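Local coordinates for ferric iron-binding protein HitA (Pseudomonas aeruginosa PAO1, PDB 6IWF) that binds ferric iron and, as a solute-binding protein, probably delivers it for uptake, with a part in gallium internalization as well, at residues K21-Q24 against G28-V31; F134-T139 against T164-F169; E145-V150 against S296-L301; T200-K203 against E207-S210. All coordinates share one frame; numbering follows the deposited sequence.

Contact 1: residues K21-Q24 against G28-V31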
loop_
_atom_site.group_PDB
_atom_site.type_symbol
_atom_site.label_atom_id
_atom_site.label_comp_id
_atom_site.label_asym_id
_atom_site.label_seq_id
_atom_site.Cartn_x
_atom_site.Cartn_y
_atom_site.Cartn_z
ATOM N N LYS A 21 -1.506 20.348 2.874
ATOM C CA LYS A 21 -2.204 21.605 2.614
ATOM C C LYS A 21 -3.430 21.740 3.508
ATOM O O LYS A 21 -3.661 22.797 4.107
ATOM C CB LYS A 21 -2.604 21.688 1.139
ATOM C CG LYS A 21 -3.216 23.034 0.727
ATOM C CD LYS A 21 -2.423 24.209 1.299
ATOM C CE LYS A 21 -2.507 25.442 0.400
ATOM N NZ LYS A 21 -2.277 26.714 1.154
ATOM N N ALA A 22 -4.224 20.670 3.617
ATOM C CA ALA A 22 -5.429 20.722 4.439
ATOM C C ALA A 22 -5.099 21.006 5.901
ATOM O O ALA A 22 -5.776 21.813 6.548
ATOM C CB ALA A 22 -6.220 19.418 4.308
ATOM N N PHE A 23 -4.065 20.355 6.444
ATOM C CA PHE A 23 -3.681 20.608 7.831
ATOM C C PHE A 23 -3.193 22.041 8.015
ATOM O O PHE A 23 -3.535 22.697 9.005
ATOM C CB PHE A 23 -2.591 19.622 8.263
ATOM C CG PHE A 23 -2.226 19.713 9.714
ATOM C CD1 PHE A 23 -3.052 19.170 10.680
ATOM C CD2 PHE A 23 -1.038 20.315 10.105
ATOM C CE1 PHE A 23 -2.718 19.232 12.010
ATOM C CE2 PHE A 23 -0.689 20.379 11.436
ATOM C CZ PHE A 23 -1.528 19.842 12.390
ATOM N N GLN A 24 -2.383 22.529 7.070
ATOM C CA GLN A 24 -1.807 23.870 7.156
ATOM C C GLN A 24 -2.889 24.944 7.106
ATOM O O GLN A 24 -2.813 25.947 7.827
ATOM C CB GLN A 24 -0.800 24.048 6.019
ATOM C CG GLN A 24 -0.133 25.402 5.899
ATOM C CD GLN A 24 1.027 25.371 4.908
ATOM O OE1 GLN A 24 2.023 24.668 5.119
ATOM N NE2 GLN A 24 0.894 26.121 3.813
ATOM N N GLY A 28 -2.902 26.562 10.663
ATOM C CA GLY A 28 -1.831 27.516 10.511
ATOM C C GLY A 28 -0.444 26.942 10.692
ATOM O O GLY A 28 0.536 27.676 10.525
ATOM N N ILE A 29 -0.334 25.655 11.023
ATOM C CA ILE A 29 0.960 25.001 11.197
ATOM C C ILE A 29 1.517 24.655 9.821
ATOM O O ILE A 29 0.863 23.967 9.030
ATOM C CB ILE A 29 0.834 23.748 12.076
ATOM C CG1 ILE A 29 0.332 24.118 13.471
ATOM C CG2 ILE A 29 2.176 23.055 12.205
ATOM C CD1 ILE A 29 0.031 22.919 14.355
ATOM N N GLN A 30 2.722 25.140 9.528
ATOM C CA GLN A 30 3.349 24.841 8.250
ATOM C C GLN A 30 3.827 23.395 8.244
ATOM O O GLN A 30 4.294 22.880 9.261
ATOM C CB GLN A 30 4.530 25.777 7.991
ATOM C CG GLN A 30 4.307 27.214 8.429
ATOM C CD GLN A 30 3.595 28.032 7.374
ATOM O OE1 GLN A 30 3.181 27.508 6.339
ATOM N NE2 GLN A 30 3.451 29.329 7.629
ATOM N N VAL A 31 3.712 22.744 7.092
ATOM C CA VAL A 31 4.140 21.357 6.926
ATOM C C VAL A 31 5.148 21.309 5.787
ATOM O O VAL A 31 4.798 21.572 4.630
ATOM C CB VAL A 31 2.963 20.415 6.645
ATOM C CG1 VAL A 31 3.480 19.007 6.398
ATOM C CG2 VAL A 31 1.966 20.432 7.795
#
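Gln24, near the C-terminal end of helix 13-27, runs its side chain along the chain segment that leaves the helix. CB sits 3.4 Å from Ile29 O, and CG stays beside the same carbonyl; the CA of Gln24 also points a C-H at it (CA to Ile29 O 3.3 Å). With CG anti to the backbone N (chi1 177°) and the chain extended beyond it, the amide is carried level with strand 30-35. There OE1 accepts the N-H of Val31 at 3.2 Å, in the plane of the side-chain carbonyl and nearly straight at the hydrogen (160°). The main chain of Gln24 is used too: its O takes the N-H of Gly28 at 2.9 Å, a more bent bond with the donor above the carbonyl plane. Gly28 has left helical geometry with positive phi (76°), which turns the chain back. Behind Gln24, Phe23 closes the apolar side, its CE2 3.8 Å from Ile29 CB and its CD2 equally near Val31 CG2; Phe244 of helix 238-248 meets this ring edge-to-face. The two segments thus form the alpha-to-beta half of a beta-alpha-beta crossover, in which strand 30-35 pairs parallel to strand 4-9.

Contact 2: residues F134-T139 against T164-F169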
loop_
_atom_site.group_PDB
_atom_site.type_symbol
_atom_site.label_atom_id
_atom_site.label_comp_id
_atom_site.label_asym_id
_atom_site.label_seq_id
_atom_site.Cartn_x
_atom_site.Cartn_y
_atom_site.Cartn_z
ATOM N N PHE A 134 1.258 -11.881 -18.710
ATOM C CA PHE A 134 0.996 -11.016 -17.570
ATOM C C PHE A 134 2.246 -10.280 -17.136
ATOM O O PHE A 134 3.366 -10.782 -17.245
ATOM C CB PHE A 134 0.419 -11.767 -16.361
ATOM C CG PHE A 134 1.362 -12.732 -15.703
ATOM C CD1 PHE A 134 1.572 -13.990 -16.246
ATOM C CD2 PHE A 134 1.993 -12.402 -14.506
ATOM C CE1 PHE A 134 2.423 -14.905 -15.620
ATOM C CE2 PHE A 134 2.853 -13.304 -13.880
ATOM C CZ PHE A 134 3.062 -14.563 -14.439
ATOM N N GLY A 135 2.023 -9.076 -16.635
ATOM C CA GLY A 135 3.076 -8.244 -16.095
ATOM C C GLY A 135 2.993 -8.206 -14.582
ATOM O O GLY A 135 1.918 -8.370 -13.994
ATOM N N PHE A 136 4.141 -7.975 -13.954
ATOM C CA PHE A 136 4.186 -7.698 -12.529
ATOM C C PHE A 136 5.418 -6.850 -12.253
ATOM O O PHE A 136 6.307 -6.725 -13.099
ATOM C CB PHE A 136 4.173 -8.986 -11.691
ATOM C CG PHE A 136 5.440 -9.826 -11.773
ATOM C CD1 PHE A 136 5.854 -10.392 -12.965
ATOM C CD2 PHE A 136 6.162 -10.103 -10.628
ATOM C CE1 PHE A 136 6.999 -11.194 -13.024
ATOM C CE2 PHE A 136 7.300 -10.912 -10.665
ATOM C CZ PHE A 136 7.716 -11.461 -11.864
ATOM N N VAL A 137 5.452 -6.273 -11.055
ATOM C CA VAL A 137 6.504 -5.346 -10.628
ATOM C C VAL A 137 7.180 -5.922 -9.393
ATOM O O VAL A 137 6.791 -5.600 -8.258
ATOM C CB VAL A 137 5.935 -3.948 -10.334
ATOM C CG1 VAL A 137 7.078 -2.976 -10.001
ATOM C CG2 VAL A 137 5.096 -3.442 -11.520
ATOM N N PRO A 138 8.180 -6.781 -9.557
ATOM C CA PRO A 138 8.712 -7.508 -8.402
ATOM C C PRO A 138 9.498 -6.635 -7.440
ATOM O O PRO A 138 9.653 -7.022 -6.277
ATOM C CB PRO A 138 9.595 -8.589 -9.047
ATOM C CG PRO A 138 9.975 -8.020 -10.385
ATOM C CD PRO A 138 8.792 -7.216 -10.830
ATOM N N THR A 139 9.957 -5.462 -7.868
ATOM C CA THR A 139 10.705 -4.567 -6.995
ATOM C C THR A 139 9.818 -3.667 -6.139
ATOM O O THR A 139 10.345 -2.863 -5.359
ATOM C CB THR A 139 11.659 -3.707 -7.830
ATOM O OG1 THR A 139 10.902 -2.892 -8.736
ATOM C CG2 THR A 139 12.606 -4.592 -8.605
ATOM N N THR A 164 9.201 -19.019 -8.488
ATOM C CA THR A 164 10.040 -19.545 -9.565
ATOM C C THR A 164 9.304 -19.498 -10.896
ATOM O O THR A 164 9.861 -19.067 -11.911
ATOM C CB THR A 164 10.471 -20.971 -9.244
ATOM O OG1 THR A 164 11.314 -20.957 -8.092
ATOM C CG2 THR A 164 11.236 -21.588 -10.417
ATOM N N GLY A 165 8.034 -19.916 -10.902
ATOM C CA GLY A 165 7.238 -19.799 -12.111
ATOM C C GLY A 165 7.086 -18.361 -12.576
ATOM O O GLY A 165 7.162 -18.079 -13.772
ATOM N N LEU A 166 6.865 -17.427 -11.642
ATOM C CA LEU A 166 6.774 -16.026 -12.054
ATOM C C LEU A 166 8.087 -15.532 -12.661
ATOM O O LEU A 166 8.076 -14.778 -13.637
ATOM C CB LEU A 166 6.350 -15.149 -10.879
ATOM C CG LEU A 166 4.870 -14.772 -10.899
ATOM C CD1 LEU A 166 3.978 -15.999 -10.764
ATOM C CD2 LEU A 166 4.589 -13.768 -9.773
ATOM N N LYS A 167 9.232 -15.946 -12.102
ATOM C CA LYS A 167 10.515 -15.586 -12.717
ATOM C C LYS A 167 10.637 -16.161 -14.128
ATOM O O LYS A 167 11.158 -15.494 -15.040
ATOM C CB LYS A 167 11.674 -16.070 -11.841
ATOM C CG LYS A 167 13.071 -15.921 -12.490
ATOM C CD LYS A 167 13.650 -14.542 -12.262
ATOM C CE LYS A 167 15.130 -14.464 -12.655
ATOM N NZ LYS A 167 15.975 -15.506 -11.995
ATOM N N ALA A 168 10.153 -17.393 -14.327
ATOM C CA ALA A 168 10.245 -18.060 -15.628
ATOM C C ALA A 168 9.330 -17.421 -16.670
ATOM O O ALA A 168 9.705 -17.291 -17.847
ATOM C CB ALA A 168 9.889 -19.538 -15.480
ATOM N N PHE A 169 8.123 -17.019 -16.264
ATOM C CA PHE A 169 7.041 -16.794 -17.211
ATOM C C PHE A 169 6.454 -15.392 -17.196
ATOM O O PHE A 169 5.814 -15.002 -18.185
ATOM C CB PHE A 169 5.915 -17.808 -16.959
ATOM C CG PHE A 169 6.372 -19.245 -17.043
ATOM C CD1 PHE A 169 7.149 -19.672 -18.097
ATOM C CD2 PHE A 169 6.028 -20.157 -16.054
ATOM C CE1 PHE A 169 7.577 -20.996 -18.170
ATOM C CE2 PHE A 169 6.438 -21.481 -16.121
ATOM C CZ PHE A 169 7.219 -21.899 -17.187
HETATM O O HOH W 1 4.311 -12.654 -18.833
#
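The Phe136 ring is sandwiched: Leu166 CD2 lies over one face and Pro138 CD over the opposite one, both offset toward the rim. The leucine methyl makes a CH-pi contact, 4.2 Å from the centroid of the Phe136 ring and 19° off its normal. On the same side of the ring but outside its rim, Leu166 O lies 3.8 Å from Phe136 CZ, so the ring meets the backbone of the helix as well as the side chain. Phe134 uses Leu166 differently. Here the leucine sits at the ring edge, near its plane, with Leu166 CG 3.9 Å from Phe134 CE2, and the two side chains cross at about a right angle. One leucine therefore serves both aromatic residues, branch CD2 on a face and CG against an edge. Each phenylalanine has CG between its backbone N and carbonyl carbon (chi1 near 70° in Phe136), a setting that sends both rings from alternate strand positions to the same helix.

A polar link borders this apolar patch. Water 1 donates to Phe134 O at 2.6 Å and to Phe169 O at 2.9 Å, bridging the strand to the last residue of the helix.

Strand 134-136 and the helical segment approach to 10.0 Å between axes, with their directions 114° apart. The strand pairs in parallel with strands 171-172 and 190-194, so helix 156-169 packs on a parallel part of the sheet just before the chain enters strand 171-172, an alpha/beta arrangement as in periplasmic binding proteins.

Contact 3: residues E145-V150 against S296-L301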
loop_
_atom_site.group_PDB
_atom_site.type_symbol
_atom_site.label_atom_id
_atom_site.label_comp_id
_atom_site.label_asym_id
_atom_site.label_seq_id
_atom_site.Cartn_x
_atom_site.Cartn_y
_atom_site.Cartn_z
ATOM N N GLU A 145 4.703 -7.511 -0.251
ATOM C CA GLU A 145 3.629 -7.950 0.636
ATOM C C GLU A 145 2.846 -9.107 0.020
ATOM O O GLU A 145 2.425 -10.024 0.737
ATOM C CB GLU A 145 2.698 -6.786 0.967
ATOM C CG GLU A 145 3.122 -6.084 2.243
ATOM C CD GLU A 145 2.530 -4.710 2.382
ATOM O OE1 GLU A 145 1.686 -4.494 3.285
ATOM O OE2 GLU A 145 2.909 -3.840 1.575
ATOM N N GLN A 146 2.668 -9.091 -1.308
ATOM C CA GLN A 146 2.018 -10.215 -1.981
ATOM C C GLN A 146 2.781 -11.508 -1.729
ATOM O O GLN A 146 2.187 -12.554 -1.458
ATOM C CB GLN A 146 1.914 -9.953 -3.486
ATOM C CG GLN A 146 1.235 -11.110 -4.259
ATOM C CD GLN A 146 -0.238 -11.275 -3.858
ATOM O OE1 GLN A 146 -1.126 -10.686 -4.483
ATOM N NE2 GLN A 146 -0.500 -12.073 -2.817
ATOM N N VAL A 147 4.106 -11.460 -1.838
ATOM C CA VAL A 147 4.893 -12.668 -1.606
ATOM C C VAL A 147 4.756 -13.127 -0.161
ATOM O O VAL A 147 4.603 -14.326 0.115
ATOM C CB VAL A 147 6.364 -12.416 -1.986
ATOM C CG1 VAL A 147 7.219 -13.653 -1.669
ATOM C CG2 VAL A 147 6.453 -12.066 -3.453
ATOM N N ALA A 148 4.806 -12.186 0.784
ATOM C CA ALA A 148 4.660 -12.549 2.186
ATOM C C ALA A 148 3.320 -13.225 2.433
ATOM O O ALA A 148 3.230 -14.168 3.222
ATOM C CB ALA A 148 4.805 -11.314 3.080
ATOM N N ALA A 149 2.270 -12.752 1.757
ATOM C CA ALA A 149 0.959 -13.380 1.890
ATOM C C ALA A 149 0.966 -14.803 1.343
ATOM O O ALA A 149 0.373 -15.702 1.948
ATOM C CB ALA A 149 -0.099 -12.538 1.176
ATOM N N VAL A 150 1.637 -15.037 0.216
ATOM C CA VAL A 150 1.677 -16.402 -0.315
ATOM C C VAL A 150 2.426 -17.320 0.650
ATOM O O VAL A 150 2.002 -18.451 0.904
ATOM C CB VAL A 150 2.277 -16.429 -1.739
ATOM C CG1 VAL A 150 2.416 -17.872 -2.250
ATOM C CG2 VAL A 150 1.415 -15.629 -2.712
ATOM N N SER A 296 10.086 -10.148 6.054
ATOM C CA SER A 296 11.505 -10.486 5.930
ATOM C C SER A 296 11.720 -11.781 5.150
ATOM O O SER A 296 12.644 -11.874 4.327
ATOM C CB SER A 296 12.134 -10.593 7.317
ATOM O OG SER A 296 12.148 -9.321 7.940
ATOM N N GLU A 297 10.891 -12.797 5.402
ATOM C CA GLU A 297 11.030 -14.051 4.668
ATOM C C GLU A 297 10.725 -13.842 3.189
ATOM O O GLU A 297 11.389 -14.419 2.318
ATOM C CB GLU A 297 10.106 -15.108 5.280
ATOM C CG GLU A 297 10.462 -16.555 4.975
ATOM C CD GLU A 297 9.612 -17.537 5.783
ATOM O OE1 GLU A 297 9.569 -18.732 5.425
ATOM O OE2 GLU A 297 8.982 -17.112 6.779
ATOM N N ALA A 298 9.719 -13.018 2.892
ATOM C CA ALA A 298 9.407 -12.694 1.502
ATOM C C ALA A 298 10.590 -12.023 0.809
ATOM O O ALA A 298 10.904 -12.340 -0.344
ATOM C CB ALA A 298 8.169 -11.795 1.434
ATOM N N LEU A 299 11.263 -11.092 1.497
ATOM C CA LEU A 299 12.388 -10.412 0.869
ATOM C C LEU A 299 13.502 -11.397 0.553
ATOM O O LEU A 299 14.084 -11.361 -0.538
ATOM C CB LEU A 299 12.896 -9.289 1.775
ATOM C CG LEU A 299 13.863 -8.299 1.123
ATOM C CD1 LEU A 299 13.322 -7.770 -0.209
ATOM C CD2 LEU A 299 14.139 -7.153 2.099
ATOM N N SER A 300 13.789 -12.305 1.486
ATOM C CA SER A 300 14.833 -13.300 1.252
ATOM C C SER A 300 14.488 -14.200 0.077
ATOM O O SER A 300 15.367 -14.575 -0.710
ATOM C CB SER A 300 15.049 -14.148 2.504
ATOM O OG SER A 300 15.674 -13.389 3.507
ATOM N N LEU A 301 13.205 -14.554 -0.062
ATOM C CA LEU A 301 12.799 -15.420 -1.160
ATOM C C LEU A 301 12.933 -14.710 -2.497
ATOM O O LEU A 301 13.409 -15.298 -3.476
ATOM C CB LEU A 301 11.361 -15.890 -0.934
ATOM C CG LEU A 301 10.762 -16.738 -2.044
ATOM C CD1 LEU A 301 11.636 -17.962 -2.306
ATOM C CD2 LEU A 301 9.330 -17.148 -1.675
#
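Ala298 presses its methyl group straight onto the backbone of helix 141-154: CB lies 3.4 Å from Ala148 N and 3.7 Å from Ala148 CA. The same methyl touches two side chains, Ala148 CB at 3.8 Å and Val147 CG1 at 3.7 Å, so a single carbon is lodged between neighbouring residues of the other helix. Small residues on both sides permit this closeness. The CA atoms of Ala148 and Ala298 are only 4.8 Å apart, and the local axes approach to 8.1 Å. Val147 reaches the methyl because its CG1 stands anti to the backbone N (chi1 177°), beside its own carbonyl carbon. Ala298 also touches Leu144, earlier in helix 141-154.

The helices cross steeply, their N-to-C directions 105° apart, which confines the touching surface to a small patch of 150 Å². This is an alpha-alpha crossing at an alanine-to-alanine point, by which helix 296-305, the last helix of the chain, packs across helix 141-154 of the solute-binding-protein fold.

Away from the crossing point the fit relaxes. Leu301, one turn further along, meets Val147 more loosely, CD2 to CG1 at 4.1 Å, and its remaining packing includes Leu163 of helix 156-169 and Ile151.

The solvent side belongs to the C-terminal helix: Ser296, Glu297, Leu299 and Ser300 are exposed there, while Val147, Ala148, Ala298 and Leu301 are all buried. The CB atoms of Ser296 and Leu299 point away from segment 145-150, although the side chain of Leu299 reaches Leu144 of the same helix.

Contact 4: residues T200-K203 against E207-S210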
loop_
_atom_site.group_PDB
_atom_site.type_symbol
_atom_site.label_atom_id
_atom_site.label_comp_id
_atom_site.label_asym_id
_atom_site.label_seq_id
_atom_site.Cartn_x
_atom_site.Cartn_y
_atom_site.Cartn_z
ATOM N N THR A 200 -6.490 5.983 -11.111
ATOM C CA THR A 200 -5.696 7.150 -11.493
ATOM C C THR A 200 -5.632 7.297 -13.008
ATOM O O THR A 200 -5.813 8.398 -13.543
ATOM C CB THR A 200 -4.287 7.057 -10.905
ATOM O OG1 THR A 200 -4.372 6.933 -9.479
ATOM C CG2 THR A 200 -3.487 8.308 -11.267
ATOM N N LEU A 201 -5.403 6.189 -13.719
ATOM C CA LEU A 201 -5.330 6.239 -15.175
ATOM C C LEU A 201 -6.674 6.617 -15.785
ATOM O O LEU A 201 -6.726 7.386 -16.754
ATOM C CB LEU A 201 -4.853 4.891 -15.727
ATOM C CG LEU A 201 -4.597 4.850 -17.231
ATOM C CD1 LEU A 201 -3.533 5.881 -17.582
ATOM C CD2 LEU A 201 -4.175 3.456 -17.689
ATOM N N LYS A 202 -7.773 6.085 -15.238
ATOM C CA LYS A 202 -9.096 6.446 -15.737
ATOM C C LYS A 202 -9.364 7.933 -15.559
ATOM O O LYS A 202 -9.867 8.596 -16.473
ATOM C CB LYS A 202 -10.183 5.633 -15.035
ATOM C CG LYS A 202 -11.572 5.975 -15.563
ATOM C CD LYS A 202 -12.654 5.076 -15.012
ATOM C CE LYS A 202 -14.027 5.568 -15.461
ATOM N NZ LYS A 202 -15.117 4.624 -15.095
ATOM N N LYS A 203 -9.041 8.477 -14.378
ATOM C CA LYS A 203 -9.213 9.911 -14.158
ATOM C C LYS A 203 -8.483 10.732 -15.216
ATOM O O LYS A 203 -8.981 11.777 -15.652
ATOM C CB LYS A 203 -8.729 10.280 -12.750
ATOM C CG LYS A 203 -8.891 11.757 -12.400
ATOM C CD LYS A 203 -8.795 11.986 -10.894
ATOM C CE LYS A 203 -7.341 12.037 -10.423
ATOM N NZ LYS A 203 -6.735 10.685 -10.209
ATOM N N GLU A 207 -12.159 7.337 -20.193
ATOM C CA GLU A 207 -12.710 5.993 -20.300
ATOM C C GLU A 207 -11.586 5.037 -20.660
ATOM O O GLU A 207 -10.711 5.380 -21.455
ATOM C CB GLU A 207 -13.824 5.922 -21.355
ATOM C CG GLU A 207 -15.147 6.494 -20.881
ATOM C CD GLU A 207 -15.568 5.933 -19.527
ATOM O OE1 GLU A 207 -15.564 4.691 -19.360
ATOM O OE2 GLU A 207 -15.908 6.737 -18.630
ATOM N N LEU A 208 -11.598 3.850 -20.063
ATOM C CA LEU A 208 -10.529 2.881 -20.272
ATOM C C LEU A 208 -11.021 1.654 -21.032
ATOM O O LEU A 208 -12.190 1.264 -20.941
ATOM C CB LEU A 208 -9.918 2.429 -18.939
ATOM C CG LEU A 208 -9.103 3.474 -18.171
ATOM C CD1 LEU A 208 -8.408 2.834 -16.973
ATOM C CD2 LEU A 208 -8.094 4.180 -19.081
ATOM N N ASN A 209 -10.093 1.041 -21.769
ATOM C CA ASN A 209 -10.315 -0.274 -22.358
ATOM C C ASN A 209 -10.146 -1.379 -21.322
ATOM O O ASN A 209 -10.914 -2.349 -21.306
ATOM C CB ASN A 209 -9.327 -0.499 -23.506
ATOM C CG ASN A 209 -9.684 0.284 -24.745
ATOM O OD1 ASN A 209 -10.865 0.479 -25.045
ATOM N ND2 ASN A 209 -8.669 0.747 -25.471
ATOM N N SER A 210 -9.154 -1.236 -20.455
ATOM C CA SER A 210 -8.839 -2.275 -19.490
ATOM C C SER A 210 -9.895 -2.326 -18.388
ATOM O O SER A 210 -10.627 -1.361 -18.132
ATOM C CB SER A 210 -7.452 -2.035 -18.894
ATOM O OG SER A 210 -7.454 -0.873 -18.083
#
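Leu208 points its CB toward the helix and lays its forked end against the backbone at Lys202, while Leu201 meets one of its branches obliquely. The two methyls of Leu208 divide the work. CD1 approaches Lys202 N at 3.7 Å and Lys202 CB at 3.8 Å, whereas CD2 lies 4.0 Å from Leu201 CG. Between them, Leu208 CG itself is 3.8 Å from Lys202 CA, so the side chain lies flush against one side of the backbone at Lys202.

Further out, Lys202 and Glu207 lie side by side and point the same way. The lysine is extended throughout, from a CG anti to the backbone N (chi1 -179°); the glutamate instead bends at chi2 (-50°), which brings its carboxylate back beside the lysine end although its CB points away. Lys202 NZ and Glu207 OE2 remain 4.2 Å apart, beyond a salt bridge; any attraction between the opposite charges would therefore be long-range.

Helix 176-184 adjoins the same leucines, with Met180 against Leu201 and Glu184 against Leu208. The chain leaving helix 196-205 thus folds back against its last turns before entering strand 211-213; the helix begins with the iron ligands Tyr196 and Tyr197.

Contact 1 lies apart from the others, its centre 42 Å from that of contact 2 and on the opposite side of the chain's centre, though both reach the same mixed sheet. Contacts 2 and 3 are neighbours, with centres 14 Å and nearest atoms about 7 Å apart; strand 134-136, helix 141-154 and helix 156-169 follow one another, so their segments alternate along the chain. Contact 4 is nested within the loop closed by contact 3, yet their centres are 30 Å apart. It is also near the iron site, the side chains of Leu201 and Tyr197 being about 6 Å apart, against about 11 Å from Phe136 of contact 2 to Tyr197.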